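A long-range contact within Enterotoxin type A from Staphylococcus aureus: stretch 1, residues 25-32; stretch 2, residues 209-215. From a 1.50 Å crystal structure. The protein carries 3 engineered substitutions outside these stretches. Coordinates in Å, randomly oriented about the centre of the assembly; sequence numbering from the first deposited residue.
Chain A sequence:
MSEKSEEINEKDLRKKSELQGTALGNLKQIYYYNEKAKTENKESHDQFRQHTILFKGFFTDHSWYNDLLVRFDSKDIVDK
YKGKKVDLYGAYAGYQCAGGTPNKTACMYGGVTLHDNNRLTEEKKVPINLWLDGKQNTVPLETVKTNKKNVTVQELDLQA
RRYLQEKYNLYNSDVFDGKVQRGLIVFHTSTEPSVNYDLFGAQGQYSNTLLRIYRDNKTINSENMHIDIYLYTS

Stretch 1 25-32: GNLKQIYY
Stretch 2 209-215: TLLRIYR

Segments remote in sequence often meet by laying a compact turn against one side of a helix, and Enterotoxin type A offers a small example, in which touching residues lie at least 180 positions apart and 316 Å² is buried. Residues 25-32 continue a helix begun earlier; phi/psi stay near -65/-42 through Gln29, then drift to -73/-24 at Ile30 and -107/-2 at Tyr31. The i to i+4 bonds Gln29 N to Gly25 O, Ile30 N to Asn26 O and Tyr31 N to Leu27 O are each 3.0 Å. In the other stretch, Arg212 to Tyr214 form a 3-10 segment, with Tyr214 N 2.8 Å from Leu211 O. The nearest CA atoms across the contact are Leu27 CA and Leu210 CA, 7.6 Å apart.

Apolar packing supplies most of the contact. Leu210 (phi/psi -52/-43; chi1 -106°, between wells, chi2 t) points toward the helix and loses the most surface. Its CD1 lies 3.8 Å from Asn26 CB and 3.9 Å from Ile30 CG2, while its CD2 meets Leu27 CD2 at 3.8 Å; Leu27 (m, t) starts sideways, but its end comes nearer. Ile30 points toward the turn with chi1 t and an unusual chi2 of 11°, which leaves its CD1 only 3.4 Å from Leu211 CD1, a tight fit. Leu211 (m, t) also sets CD2 3.8 Å from Tyr31 CZ.

Polar contacts gather at the Tyr31 hydroxyl. With chi1 -72° and chi2 -69°, Tyr31 brings OH 2.8 Å from Tyr214 OH, a hydrogen-bonding distance; Tyr214 (chi1 -57°, chi2 -33°) places that oxygen at the edge of the Tyr31 ring, near its plane. A water 3.0 Å from Tyr31 OH donates to Leu210 O at 2.8 Å, so one hydroxyl links the helix to both side chain and backbone of the turn.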

# COMPACT_ATOMS: atom_id res chain seq x y z
N GLY A 25 -3.53 -14.42 -7.98
CA GLY A 25 -4.91 -13.97 -7.87
C GLY A 25 -5.06 -13.04 -6.64
O GLY A 25 -5.79 -12.06 -6.77
N ASN A 26 -4.46 -13.39 -5.52
CA ASN A 26 -4.55 -12.54 -4.33
C ASN A 26 -3.85 -11.20 -4.56
O ASN A 26 -4.34 -10.16 -4.15
CB ASN A 26 -4.02 -13.20 -3.09
CG ASN A 26 -4.86 -14.40 -2.63
OD1 ASN A 26 -6.05 -14.42 -2.98
ND2 ASN A 26 -4.26 -15.27 -1.87
N LEU A 27 -2.66 -11.25 -5.18
CA LEU A 27 -1.95 -9.99 -5.44
C LEU A 27 -2.70 -9.09 -6.36
O LEU A 27 -2.78 -7.86 -6.19
CB LEU A 27 -0.55 -10.31 -6.04
CG LEU A 27 0.50 -10.69 -5.00
CD1 LEU A 27 1.62 -11.52 -5.65
CD2 LEU A 27 1.05 -9.46 -4.31
N LYS A 28 -3.30 -9.65 -7.45
CA LYS A 28 -4.08 -8.84 -8.35
C LYS A 28 -5.29 -8.21 -7.68
O LYS A 28 -5.63 -7.07 -7.86
CB LYS A 28 -4.55 -9.66 -9.57
CG LYS A 28 -5.22 -8.79 -10.62
CD LYS A 28 -5.46 -9.60 -11.90
CE LYS A 28 -6.29 -8.76 -12.88
NZ LYS A 28 -6.66 -9.57 -14.09
N GLN A 29 -5.93 -9.06 -6.79
CA GLN A 29 -7.08 -8.47 -6.07
C GLN A 29 -6.67 -7.33 -5.17
O GLN A 29 -7.32 -6.28 -5.19
CB GLN A 29 -7.72 -9.60 -5.21
CG GLN A 29 -8.90 -9.02 -4.38
CD GLN A 29 -9.50 -10.12 -3.51
OE1 GLN A 29 -8.83 -11.01 -3.06
NE2 GLN A 29 -10.83 -10.04 -3.33
N ILE A 30 -5.60 -7.50 -4.40
CA ILE A 30 -5.25 -6.48 -3.40
C ILE A 30 -4.69 -5.23 -4.01
O ILE A 30 -4.81 -4.13 -3.47
CB ILE A 30 -4.37 -7.06 -2.29
CG1 ILE A 30 -4.45 -6.29 -0.98
CG2 ILE A 30 -2.91 -7.15 -2.73
CD1 ILE A 30 -5.51 -5.27 -0.85
N TYR A 31 -4.11 -5.32 -5.25
CA TYR A 31 -3.62 -4.09 -5.90
C TYR A 31 -4.45 -3.61 -7.04
O TYR A 31 -4.14 -2.51 -7.61
CB TYR A 31 -2.15 -4.35 -6.38
CG TYR A 31 -1.22 -4.40 -5.20
CD1 TYR A 31 -0.97 -3.22 -4.47
CD2 TYR A 31 -0.56 -5.54 -4.79
CE1 TYR A 31 -0.13 -3.24 -3.38
CE2 TYR A 31 0.28 -5.57 -3.72
CZ TYR A 31 0.49 -4.40 -2.98
OH TYR A 31 1.34 -4.39 -1.92
N TYR A 32 -5.52 -4.27 -7.46
CA TYR A 32 -6.31 -3.84 -8.59
C TYR A 32 -7.82 -3.98 -8.41
O TYR A 32 -8.55 -3.25 -9.06
CB TYR A 32 -5.85 -4.66 -9.82
CG TYR A 32 -6.33 -4.19 -11.16
CD1 TYR A 32 -5.93 -2.96 -11.68
CD2 TYR A 32 -7.16 -5.01 -11.92
CE1 TYR A 32 -6.37 -2.55 -12.93
CE2 TYR A 32 -7.60 -4.60 -13.18
CZ TYR A 32 -7.22 -3.37 -13.65
OH TYR A 32 -7.66 -2.98 -14.90
N THR A 209 -2.23 -11.64 5.10
CA THR A 209 -0.99 -10.97 5.49
C THR A 209 -0.32 -10.31 4.32
O THR A 209 0.76 -9.69 4.47
CB THR A 209 -0.04 -11.96 6.17
OG1 THR A 209 0.11 -13.14 5.36
CG2 THR A 209 -0.62 -12.39 7.54
N LEU A 210 -0.93 -10.35 3.14
CA LEU A 210 -0.27 -9.72 1.97
C LEU A 210 0.14 -8.29 2.25
O LEU A 210 1.27 -7.85 1.85
CB LEU A 210 -1.14 -9.84 0.76
CG LEU A 210 -0.75 -10.83 -0.33
CD1 LEU A 210 -1.65 -10.64 -1.55
CD2 LEU A 210 0.72 -10.70 -0.70
N LEU A 211 -0.71 -7.50 2.89
CA LEU A 211 -0.42 -6.12 3.16
C LEU A 211 0.11 -5.88 4.55
O LEU A 211 0.27 -4.74 4.99
CB LEU A 211 -1.68 -5.24 2.91
CG LEU A 211 -2.19 -5.20 1.47
CD1 LEU A 211 -3.14 -4.02 1.28
CD2 LEU A 211 -0.99 -5.07 0.49
N ARG A 212 0.55 -6.96 5.23
CA ARG A 212 1.15 -6.74 6.56
C ARG A 212 2.42 -5.92 6.47
O ARG A 212 2.82 -5.25 7.42
CB ARG A 212 1.40 -8.09 7.24
CG ARG A 212 2.08 -7.98 8.58
CD ARG A 212 2.00 -9.32 9.32
NE ARG A 212 2.97 -9.33 10.41
CZ ARG A 212 2.86 -10.14 11.47
NH1 ARG A 212 1.78 -10.88 11.57
NH2 ARG A 212 3.81 -10.09 12.37
N ILE A 213 3.04 -5.85 5.27
CA ILE A 213 4.19 -4.97 5.08
C ILE A 213 3.84 -3.52 5.40
O ILE A 213 4.76 -2.74 5.71
CB ILE A 213 4.74 -5.02 3.63
CG1 ILE A 213 3.66 -4.85 2.59
CG2 ILE A 213 5.54 -6.31 3.43
CD1 ILE A 213 4.20 -4.61 1.18
N TYR A 214 2.57 -3.13 5.35
CA TYR A 214 2.17 -1.76 5.61
C TYR A 214 1.81 -1.52 7.08
O TYR A 214 1.55 -0.38 7.47
CB TYR A 214 1.01 -1.35 4.75
CG TYR A 214 1.18 -1.46 3.24
CD1 TYR A 214 2.44 -1.24 2.68
CD2 TYR A 214 0.14 -1.83 2.44
CE1 TYR A 214 2.57 -1.34 1.28
CE2 TYR A 214 0.26 -1.93 1.05
CZ TYR A 214 1.54 -1.67 0.51
OH TYR A 214 1.65 -1.87 -0.85
N ARG A 215 1.89 -2.56 7.90
CA ARG A 215 1.51 -2.43 9.32
C ARG A 215 2.45 -1.60 10.11
O ARG A 215 2.12 -1.15 11.24
CB ARG A 215 1.33 -3.85 9.90
CG ARG A 215 0.48 -3.82 11.21
CD ARG A 215 0.27 -5.26 11.70
NE ARG A 215 1.43 -5.77 12.38
CZ ARG A 215 1.48 -6.89 13.12
NH1 ARG A 215 0.40 -7.66 13.19
NH2 ARG A 215 2.60 -7.23 13.70
O HOH W 1 1.94 -7.06 -0.78